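Local coordinates for aminotransferase (PDB 6L1L), which is a pyridoxal-phosphate-dependent class I aminotransferase belonging to the biosynthetic pathway of the dipeptide antibiotic bacilysin, at residues 95-100 with 250-255; 127-132 with 356-361; 203-208 with 219-224. All coordinates share one frame; numbering follows the deposited sequence.

Overall arrangement
From the N terminus, 95-100 comes first as an edge strand of the seven-stranded sheet, followed by 127-132 at the start of helix 129-137. Contact 3 then closes the shortest loop, joining 203-208 to 219-224 over an interval of ten residues. Contact 1 closes next, when 250-255 returns beside 95-100, and contact 2 closes last, at 356-361 between strands 350-354 and 365-369 of the smaller sheet. Contacts 1 and 2 therefore cross, and contact 3 is nested inside both. Contacts 1 and 3 reach the same sheet, with centres about 12 Å apart, and touch through Val252 and Leu222. Contacts 2 and 3 both touch the cofactor and are joined directly by Tyr131 OH and Asp206 OD2.

Contact 1 (95-100 with 250-255); sequences TEVALF and FAVGNE
The Val97 and Val252 side chains project together from one face of the sheet, Val97 CG2 4.1 Å from Val252 CG1. They form a non-hydrogen-bonded pair in the large mixed sheet of the fold type I aminotransferase, where 97-100 is the edge strand and 249-253 runs against both of its neighbours; the N-to-C directions of 97-100 and 250-253 lie 163° apart, close to antiparallel. Leu99 and Phe250 share that face, which is covered by helix 73-86. Leu99 CD2 reaches only the stem of its partner, at 4.3 Å from Phe250 CB, because Phe250 CG sits between its own N and carbonyl carbon (chi1 59°) and the ring is carried off to meet Tyr235.

The other face carries Ala98 and Ala251, the hydrogen-bonded pair, in which both N–O distances, Ala98 N to Ala251 O and Ala251 N to Ala98 O, are 2.9 Å. The Phe100 ring turns its edge to the Ala251 methyl, with Phe100 CE2 3.5 Å from Ala251 CB. Helix 255-268 packs on this side, through Val261 against both Ala98 and Phe100.

The backbone pairing continues to Glu96, whose O still accepts from Gly253 N. The extended Glu96 side chain runs over the neighbouring carbonyl, with Glu96 CG 3.3 Å from Gly253 O. Glu96 OE1 bonds to Asn92 N, while Glu96 OE2 reaches the start of helix 255-268 through a water that accepts from Glu255 N. A second water donates to Thr95 O at 2.6 Å and to Glu255 O at 3.1 Å.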
loop_
_atom_site.group_PDB
_atom_site.type_symbol
_atom_site.label_atom_id
_atom_site.label_comp_id
_atom_site.label_asym_id
_atom_site.label_seq_id
_atom_site.Cartn_x
_atom_site.Cartn_y
_atom_site.Cartn_z
ATOM N N THR B 95 -21.546 2.341 0.905
ATOM C CA THR B 95 -21.123 3.434 1.760
ATOM C C THR B 95 -20.355 3.030 3.031
ATOM O O THR B 95 -19.786 3.875 3.685
ATOM C CB THR B 95 -22.353 4.259 2.221
ATOM O OG1 THR B 95 -23.236 3.427 2.974
ATOM C CG2 THR B 95 -23.113 4.868 1.016
ATOM N N GLU B 96 -20.379 1.775 3.423
ATOM C CA GLU B 96 -19.835 1.417 4.752
ATOM C C GLU B 96 -18.688 0.392 4.693
ATOM O O GLU B 96 -18.421 -0.262 5.707
ATOM C CB GLU B 96 -20.941 0.908 5.671
ATOM C CG GLU B 96 -21.867 2.025 6.141
ATOM C CD GLU B 96 -23.099 1.538 6.858
ATOM O OE1 GLU B 96 -23.556 0.388 6.627
ATOM O OE2 GLU B 96 -23.632 2.344 7.659
ATOM N N VAL B 97 -18.078 0.247 3.533
ATOM C CA VAL B 97 -17.003 -0.727 3.315
ATOM C C VAL B 97 -15.857 -0.059 2.629
ATOM O O VAL B 97 -16.070 0.646 1.647
ATOM C CB VAL B 97 -17.474 -1.945 2.505
ATOM C CG1 VAL B 97 -16.387 -3.006 2.340
ATOM C CG2 VAL B 97 -18.694 -2.593 3.117
ATOM N N ALA B 98 -14.615 -0.310 3.110
ATOM C CA ALA B 98 -13.426 0.124 2.378
ATOM C C ALA B 98 -12.435 -1.026 2.321
ATOM O O ALA B 98 -12.348 -1.824 3.263
ATOM C CB ALA B 98 -12.793 1.348 2.985
ATOM N N LEU B 99 -11.681 -1.073 1.240
ATOM C CA LEU B 99 -10.653 -2.148 1.062
ATOM C C LEU B 99 -9.233 -1.640 1.279
ATOM O O LEU B 99 -8.909 -0.524 0.871
ATOM C CB LEU B 99 -10.742 -2.698 -0.337
ATOM C CG LEU B 99 -12.085 -3.176 -0.852
ATOM C CD1 LEU B 99 -11.880 -3.609 -2.293
ATOM C CD2 LEU B 99 -12.659 -4.300 -0.031
ATOM N N PHE B 100 -8.389 -2.497 1.863
ATOM C CA PHE B 100 -6.983 -2.208 2.128
ATOM C C PHE B 100 -6.085 -3.348 1.674
ATOM O O PHE B 100 -6.478 -4.521 1.741
ATOM C CB PHE B 100 -6.711 -2.034 3.598
ATOM C CG PHE B 100 -7.521 -0.949 4.265
ATOM C CD1 PHE B 100 -7.348 0.376 3.929
ATOM C CD2 PHE B 100 -8.409 -1.276 5.293
ATOM C CE1 PHE B 100 -8.078 1.374 4.584
ATOM C CE2 PHE B 100 -9.121 -0.281 5.960
ATOM C CZ PHE B 100 -8.973 1.031 5.596
ATOM N N PHE B 250 -10.152 -5.305 5.134
ATOM C CA PHE B 250 -11.208 -4.295 4.930
ATOM C C PHE B 250 -11.611 -3.654 6.205
ATOM O O PHE B 250 -11.399 -4.213 7.282
ATOM C CB PHE B 250 -12.413 -4.890 4.187
ATOM C CG PHE B 250 -13.049 -6.051 4.875
ATOM C CD1 PHE B 250 -14.042 -5.856 5.826
ATOM C CD2 PHE B 250 -12.727 -7.341 4.503
ATOM C CE1 PHE B 250 -14.642 -6.932 6.449
ATOM C CE2 PHE B 250 -13.337 -8.436 5.108
ATOM C CZ PHE B 250 -14.278 -8.242 6.091
ATOM N N ALA B 251 -12.186 -2.457 6.082
ATOM C CA ALA B 251 -12.850 -1.820 7.187
ATOM C C ALA B 251 -14.346 -1.712 6.915
ATOM O O ALA B 251 -14.749 -1.474 5.773
ATOM C CB ALA B 251 -12.248 -0.470 7.446
ATOM N N VAL B 252 -15.144 -1.957 7.960
ATOM C CA VAL B 252 -16.625 -1.786 7.933
ATOM C C VAL B 252 -16.994 -0.876 9.075
ATOM O O VAL B 252 -16.457 -0.985 10.170
ATOM C CB VAL B 252 -17.442 -3.087 8.038
ATOM C CG1 VAL B 252 -17.411 -3.875 6.775
ATOM C CG2 VAL B 252 -16.936 -3.997 9.140
ATOM N N GLY B 253 -17.887 0.066 8.836
ATOM C CA GLY B 253 -18.292 0.990 9.898
ATOM C C GLY B 253 -18.925 2.278 9.408
ATOM O O GLY B 253 -19.441 2.321 8.315
ATOM N N ASN B 254 -18.816 3.304 10.237
ATOM C CA ASN B 254 -19.336 4.630 10.007
ATOM C C ASN B 254 -19.021 5.200 8.635
ATOM O O ASN B 254 -17.832 5.276 8.232
ATOM C CB ASN B 254 -18.786 5.581 11.062
ATOM C CG ASN B 254 -19.503 6.893 11.055
ATOM O OD1 ASN B 254 -19.132 7.786 10.296
ATOM N ND2 ASN B 254 -20.564 7.017 11.866
ATOM N N GLU B 255 -20.085 5.579 7.921
ATOM C CA GLU B 255 -19.980 5.993 6.536
ATOM C C GLU B 255 -19.106 7.223 6.329
ATOM O O GLU B 255 -18.543 7.393 5.240
ATOM C CB GLU B 255 -21.373 6.218 5.935
ATOM C CG GLU B 255 -22.173 7.342 6.585
ATOM C CD GLU B 255 -23.634 7.293 6.181
ATOM O OE1 GLU B 255 -23.877 7.271 4.955
ATOM O OE2 GLU B 255 -24.516 7.263 7.080
HETATM O O HOH W 1 -18.964 6.048 2.451
HETATM O O HOH W 2 -22.808 4.937 8.568
#

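Contact 2 (127-132 with 356-361); sequences GYPEYL and EIFGSN. With PLP (pyridoxal-5'-phosphate), chain D.
Pro129 and Ile357 meet more tightly than carbon atoms usually do, with Pro129 CG 3.4 Å from Ile357 CG2. The two side chains cross obliquely, and the same Ile357 CG2 also stands over the centre of the Phe358 ring, 4.0 Å above its plane, so this one methyl fills the angle between proline and phenyl. Pro129 CD completes the group at 3.9 Å from Phe358 CD1.

Beside this cluster a single backbone hydrogen bond joins the segments. Gly127 N donates to Phe358 O over 2.7 Å, in the carbonyl plane and on a lone pair, with an N-H...O angle of 164°. Gly127 O in turn lies at the edge of the Phe358 ring, in its plane and 3.5 Å from CD1. With CG beside its own backbone N (chi1 -53°), Phe358 brings that edge to the glycine carbonyl.

The glycine-tyrosine-proline run leads into the cofactor site of the fold type I aminotransferase. The CB of Tyr128 points away from 356-361, and with CG anti to the backbone N (chi1 -172°) the ring lies over the pyridine of PLP, whose C2 stands 3.7 Å above the centre of the tyrosine ring. Lys104 NZ holds Tyr128 OH, and Tyr131, whose ring face covers Tyr128 CB, hydrogen-bonds through OH to Asp206 OD2.

Burial differs across the contact. Gly127 and Phe358 are buried, whereas Pro129 and Ile357, for all their close approach, are both partly exposed. Leu132, farther along the helix, is exposed, and Leu132 CD2 is 6.7 Å from Ile357 O. Ser360 is exposed as well, although its OG bonds to Asn125 ND2.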
loop_
_atom_site.group_PDB
_atom_site.type_symbol
_atom_site.label_atom_id
_atom_site.label_comp_id
_atom_site.label_asym_id
_atom_site.label_seq_id
_atom_site.Cartn_x
_atom_site.Cartn_y
_atom_site.Cartn_z
ATOM N N GLY B 127 0.032 -3.537 23.489
ATOM C CA GLY B 127 -0.677 -3.503 22.168
ATOM C C GLY B 127 0.186 -3.663 20.931
ATOM O O GLY B 127 1.393 -3.519 20.974
ATOM N N TYR B 128 -0.465 -3.996 19.823
ATOM C CA TYR B 128 0.185 -4.119 18.522
ATOM C C TYR B 128 1.078 -2.889 18.254
ATOM O O TYR B 128 0.623 -1.785 18.375
ATOM C CB TYR B 128 -0.912 -4.286 17.433
ATOM C CG TYR B 128 -0.421 -4.609 16.051
ATOM C CD1 TYR B 128 0.490 -5.659 15.827
ATOM C CD2 TYR B 128 -0.872 -3.904 14.953
ATOM C CE1 TYR B 128 0.945 -5.955 14.556
ATOM C CE2 TYR B 128 -0.446 -4.210 13.678
ATOM C CZ TYR B 128 0.470 -5.229 13.482
ATOM O OH TYR B 128 0.922 -5.510 12.219
ATOM N N PRO B 129 2.363 -3.093 17.948
ATOM C CA PRO B 129 3.294 -1.995 17.765
ATOM C C PRO B 129 2.929 -0.986 16.685
ATOM O O PRO B 129 3.331 0.179 16.773
ATOM C CB PRO B 129 4.612 -2.701 17.401
ATOM C CG PRO B 129 4.487 -4.050 17.967
ATOM C CD PRO B 129 3.043 -4.397 17.925
ATOM N N GLU B 130 2.152 -1.393 15.691
ATOM C CA GLU B 130 1.847 -0.473 14.620
ATOM C C GLU B 130 0.876 0.641 15.037
ATOM O O GLU B 130 0.854 1.690 14.395
ATOM C CB GLU B 130 1.357 -1.221 13.379
ATOM C CG GLU B 130 2.357 -2.273 12.878
ATOM C CD GLU B 130 3.797 -1.794 12.742
ATOM O OE1 GLU B 130 4.035 -0.628 12.356
ATOM O OE2 GLU B 130 4.720 -2.603 13.009
ATOM N N TYR B 131 0.096 0.413 16.098
ATOM C CA TYR B 131 -0.756 1.502 16.624
ATOM C C TYR B 131 0.091 2.728 16.896
ATOM O O TYR B 131 -0.217 3.816 16.420
ATOM C CB TYR B 131 -1.494 1.111 17.884
ATOM C CG TYR B 131 -2.371 -0.102 17.763
ATOM C CD1 TYR B 131 -2.988 -0.447 16.548
ATOM C CD2 TYR B 131 -2.609 -0.924 18.877
ATOM C CE1 TYR B 131 -3.770 -1.564 16.453
ATOM C CE2 TYR B 131 -3.420 -2.051 18.773
ATOM C CZ TYR B 131 -3.997 -2.367 17.559
ATOM O OH TYR B 131 -4.750 -3.486 17.427
ATOM N N LEU B 132 1.184 2.524 17.630
ATOM C CA LEU B 132 2.113 3.606 17.995
ATOM C C LEU B 132 2.853 4.179 16.800
ATOM O O LEU B 132 3.157 5.365 16.787
ATOM C CB LEU B 132 3.080 3.125 19.078
ATOM C CG LEU B 132 4.215 4.019 19.587
ATOM C CD1 LEU B 132 3.810 5.453 19.866
ATOM C CD2 LEU B 132 4.837 3.428 20.841
ATOM N N GLU B 356 8.118 -6.436 25.521
ATOM C CA GLU B 356 8.382 -4.994 25.555
ATOM C C GLU B 356 8.116 -4.308 24.202
ATOM O O GLU B 356 7.845 -3.099 24.121
ATOM C CB GLU B 356 9.839 -4.735 25.993
ATOM N N ILE B 357 8.152 -5.092 23.138
ATOM C CA ILE B 357 7.685 -4.632 21.828
ATOM C C ILE B 357 6.237 -4.137 21.834
ATOM O O ILE B 357 5.910 -3.218 21.102
ATOM C CB ILE B 357 7.871 -5.773 20.820
ATOM C CG1 ILE B 357 9.281 -5.683 20.257
ATOM C CG2 ILE B 357 6.823 -5.808 19.722
ATOM C CD1 ILE B 357 9.717 -7.009 19.646
ATOM N N PHE B 358 5.394 -4.746 22.684
ATOM C CA PHE B 358 4.030 -4.363 22.815
ATOM C C PHE B 358 3.751 -3.213 23.832
ATOM O O PHE B 358 2.596 -2.797 23.992
ATOM C CB PHE B 358 3.226 -5.587 23.145
ATOM C CG PHE B 358 3.452 -6.741 22.172
ATOM C CD1 PHE B 358 2.793 -6.779 20.952
ATOM C CD2 PHE B 358 4.324 -7.780 22.475
ATOM C CE1 PHE B 358 3.017 -7.816 20.058
ATOM C CE2 PHE B 358 4.526 -8.843 21.608
ATOM C CZ PHE B 358 3.868 -8.856 20.401
ATOM N N GLY B 359 4.781 -2.708 24.486
ATOM C CA GLY B 359 4.653 -1.665 25.515
ATOM C C GLY B 359 5.258 -2.069 26.855
ATOM O O GLY B 359 5.523 -3.248 27.127
ATOM N N SER B 360 5.435 -1.069 27.709
ATOM C CA SER B 360 5.995 -1.240 29.059
ATOM C C SER B 360 5.319 -2.337 29.885
ATOM O O SER B 360 5.987 -3.042 30.630
ATOM C CB SER B 360 5.958 0.111 29.804
ATOM O OG SER B 360 4.654 0.690 29.759
ATOM N N ASN B 361 4.020 -2.545 29.720
ATOM C CA ASN B 361 3.356 -3.649 30.434
ATOM C C ASN B 361 3.642 -5.039 29.863
ATOM O O ASN B 361 3.229 -6.028 30.430
ATOM C CB ASN B 361 1.851 -3.408 30.552
ATOM C CG ASN B 361 1.539 -2.184 31.389
ATOM O OD1 ASN B 361 2.319 -1.819 32.286
ATOM N ND2 ASN B 361 0.436 -1.512 31.079
HETATM N N1 PLP D . -3.649 -6.136 13.961
HETATM C C2 PLP D . -3.148 -7.018 14.810
HETATM C C2A PLP D . -3.541 -6.956 16.231
HETATM C C3 PLP D . -2.218 -8.059 14.309
HETATM O O3 PLP D . -1.688 -8.951 15.161
HETATM C C4 PLP D . -1.812 -8.091 12.895
HETATM C C4A PLP D . -0.976 -9.324 12.474
HETATM C C5 PLP D . -2.474 -7.039 12.054
HETATM C C6 PLP D . -3.371 -6.114 12.658
HETATM C C5A PLP D . -2.183 -6.903 10.579
HETATM O O4P PLP D . -2.310 -8.114 9.877
HETATM P P PLP D . -2.320 -8.023 8.253
HETATM O O1P PLP D . -1.498 -6.828 7.878
HETATM O O2P PLP D . -1.573 -9.321 7.828
HETATM O O3P PLP D . -3.711 -7.915 7.786
#

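Contact 3 (203-208 with 219-224); sequences LIHDFA and ASFLEA. With PLP (pyridoxal-5'-phosphate), chain D.
His205 ND1 and Phe221 N, from opposite segments, both bond to Glu233 OE2 of strand 231-236, while OE1 of the same residue bonds to Ser220 OG. This carboxylate thus links the two segments, which share no direct hydrogen bond.

Their direct contacts are van der Waals, mostly from aromatic rings. Phe221 has CG anti to its N (chi1 164°) and reaches along the strand to Leu203, where Phe221 CZ lies 3.5 Å from Leu203 CD2. Nearer the backbone, Phe221 CB is 3.6 Å from His205 ND1. The His205 and Phe221 side chains run antiparallel alongside each other, with ring planes at 38° and centroids 6.0 Å apart, an oblique pair. Phe207 follows, its CZ 3.6 Å from Ala219 O.

Ser220 OG accepts from Leu222 N at 3.0 Å, an ST turn at the start of the 3-10 segment 221-223. On the strand, Asp206 points the other way and places OD2 2.6 Å from PLP N1, the acid-to-pyridine-nitrogen contact familiar in fold type I enzymes. Its OD1 accepts from Ala208 N in an Asx turn.

Strand 202-206 lies between strands 168-174 and 231-236 in the large sheet. Leu203 also packs on helix 186-199, whose Tyr189 meets His205 edge-to-face, and Phe207 rests on Glu233 and Tyr235 of strand 231-236.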
loop_
_atom_site.group_PDB
_atom_site.type_symbol
_atom_site.label_atom_id
_atom_site.label_comp_id
_atom_site.label_asym_id
_atom_site.label_seq_id
_atom_site.Cartn_x
_atom_site.Cartn_y
_atom_site.Cartn_z
ATOM N N LEU B 203 -13.523 5.404 17.219
ATOM C CA LEU B 203 -13.153 4.120 17.806
ATOM C C LEU B 203 -12.844 3.099 16.716
ATOM O O LEU B 203 -13.685 2.767 15.883
ATOM C CB LEU B 203 -14.256 3.668 18.753
ATOM C CG LEU B 203 -14.374 2.264 19.286
ATOM C CD1 LEU B 203 -13.045 1.649 19.615
ATOM C CD2 LEU B 203 -15.290 2.240 20.522
ATOM N N ILE B 204 -11.615 2.598 16.727
ATOM C CA ILE B 204 -11.230 1.570 15.752
ATOM C C ILE B 204 -11.052 0.233 16.417
ATOM O O ILE B 204 -10.208 0.076 17.302
ATOM C CB ILE B 204 -9.955 1.942 14.982
ATOM C CG1 ILE B 204 -10.104 3.312 14.341
ATOM C CG2 ILE B 204 -9.663 0.866 13.926
ATOM C CD1 ILE B 204 -11.244 3.460 13.356
ATOM N N HIS B 205 -11.852 -0.731 16.002
ATOM C CA HIS B 205 -11.693 -2.046 16.537
ATOM C C HIS B 205 -10.959 -2.959 15.560
ATOM O O HIS B 205 -11.423 -3.223 14.481
ATOM C CB HIS B 205 -13.013 -2.673 16.959
ATOM C CG HIS B 205 -12.855 -4.015 17.580
ATOM N ND1 HIS B 205 -13.264 -5.170 16.963
ATOM C CD2 HIS B 205 -12.284 -4.395 18.737
ATOM C CE1 HIS B 205 -12.995 -6.202 17.731
ATOM N NE2 HIS B 205 -12.374 -5.760 18.799
ATOM N N ASP B 206 -9.830 -3.436 16.005
ATOM C CA ASP B 206 -8.992 -4.380 15.244
ATOM C C ASP B 206 -9.436 -5.817 15.531
ATOM O O ASP B 206 -9.310 -6.332 16.668
ATOM C CB ASP B 206 -7.548 -4.105 15.614
ATOM C CG ASP B 206 -6.546 -4.848 14.774
ATOM O OD1 ASP B 206 -6.906 -5.767 14.015
ATOM O OD2 ASP B 206 -5.379 -4.484 14.916
ATOM N N PHE B 207 -9.979 -6.458 14.506
ATOM C CA PHE B 207 -10.586 -7.756 14.589
ATOM C C PHE B 207 -9.817 -8.770 13.789
ATOM O O PHE B 207 -10.385 -9.715 13.271
ATOM C CB PHE B 207 -12.041 -7.674 14.063
ATOM C CG PHE B 207 -13.024 -8.661 14.691
ATOM C CD1 PHE B 207 -12.864 -9.157 15.995
ATOM C CD2 PHE B 207 -14.167 -9.026 13.994
ATOM C CE1 PHE B 207 -13.796 -9.995 16.554
ATOM C CE2 PHE B 207 -15.097 -9.868 14.557
ATOM C CZ PHE B 207 -14.909 -10.359 15.834
ATOM N N ALA B 208 -8.506 -8.584 13.723
ATOM C CA ALA B 208 -7.649 -9.457 12.954
ATOM C C ALA B 208 -7.741 -10.923 13.328
ATOM O O ALA B 208 -7.595 -11.748 12.446
ATOM C CB ALA B 208 -6.215 -8.972 13.033
ATOM N N ALA B 219 -17.561 -12.129 19.185
ATOM C CA ALA B 219 -18.484 -11.000 19.099
ATOM C C ALA B 219 -17.846 -9.818 18.389
ATOM O O ALA B 219 -16.765 -9.376 18.764
ATOM C CB ALA B 219 -18.958 -10.591 20.473
ATOM N N SER B 220 -18.533 -9.325 17.352
ATOM C CA SER B 220 -18.103 -8.152 16.594
ATOM C C SER B 220 -18.388 -6.896 17.393
ATOM O O SER B 220 -19.427 -6.787 18.055
ATOM C CB SER B 220 -18.809 -8.111 15.220
ATOM O OG SER B 220 -18.726 -6.816 14.616
ATOM N N PHE B 221 -17.470 -5.930 17.328
ATOM C CA PHE B 221 -17.722 -4.603 17.903
ATOM C C PHE B 221 -18.956 -3.921 17.301
ATOM O O PHE B 221 -19.589 -3.118 17.953
ATOM C CB PHE B 221 -16.507 -3.709 17.700
ATOM C CG PHE B 221 -16.771 -2.239 17.893
ATOM C CD1 PHE B 221 -17.052 -1.714 19.159
ATOM C CD2 PHE B 221 -16.727 -1.381 16.811
ATOM C CE1 PHE B 221 -17.261 -0.368 19.335
ATOM C CE2 PHE B 221 -16.953 -0.033 16.976
ATOM C CZ PHE B 221 -17.220 0.476 18.249
ATOM N N LEU B 222 -19.258 -4.218 16.038
ATOM C CA LEU B 222 -20.392 -3.618 15.367
ATOM C C LEU B 222 -21.758 -4.169 15.841
ATOM O O LEU B 222 -22.794 -3.659 15.439
ATOM C CB LEU B 222 -20.243 -3.785 13.863
ATOM C CG LEU B 222 -19.070 -3.014 13.240
ATOM C CD1 LEU B 222 -19.139 -3.039 11.723
ATOM C CD2 LEU B 222 -18.971 -1.569 13.727
ATOM N N GLU B 223 -21.753 -5.204 16.674
ATOM C CA GLU B 223 -22.978 -5.761 17.219
ATOM C C GLU B 223 -23.545 -4.842 18.285
ATOM O O GLU B 223 -24.723 -4.934 18.619
ATOM C CB GLU B 223 -22.740 -7.164 17.779
ATOM C CG GLU B 223 -22.675 -8.249 16.705
ATOM C CD GLU B 223 -22.457 -9.643 17.278
ATOM O OE1 GLU B 223 -23.307 -10.079 18.099
ATOM O OE2 GLU B 223 -21.446 -10.304 16.915
ATOM N N ALA B 224 -22.697 -3.963 18.810
ATOM C CA ALA B 224 -23.043 -3.086 19.908
ATOM C C ALA B 224 -23.842 -1.885 19.426
ATOM O O ALA B 224 -23.562 -1.340 18.356
ATOM C CB ALA B 224 -21.771 -2.597 20.590
HETATM N N1 PLP D . -3.649 -6.136 13.961
HETATM C C2 PLP D . -3.148 -7.018 14.810
HETATM C C2A PLP D . -3.541 -6.956 16.231
HETATM C C3 PLP D . -2.218 -8.059 14.309
HETATM O O3 PLP D . -1.688 -8.951 15.161
HETATM C C4 PLP D . -1.812 -8.091 12.895
HETATM C C4A PLP D . -0.976 -9.324 12.474
HETATM C C5 PLP D . -2.474 -7.039 12.054
HETATM C C6 PLP D . -3.371 -6.114 12.658
HETATM C C5A PLP D . -2.183 -6.903 10.579
HETATM O O4P PLP D . -2.310 -8.114 9.877
HETATM P P PLP D . -2.320 -8.023 8.253
HETATM O O1P PLP D . -1.498 -6.828 7.878
HETATM O O2P PLP D . -1.573 -9.321 7.828
HETATM O O3P PLP D . -3.711 -7.915 7.786
#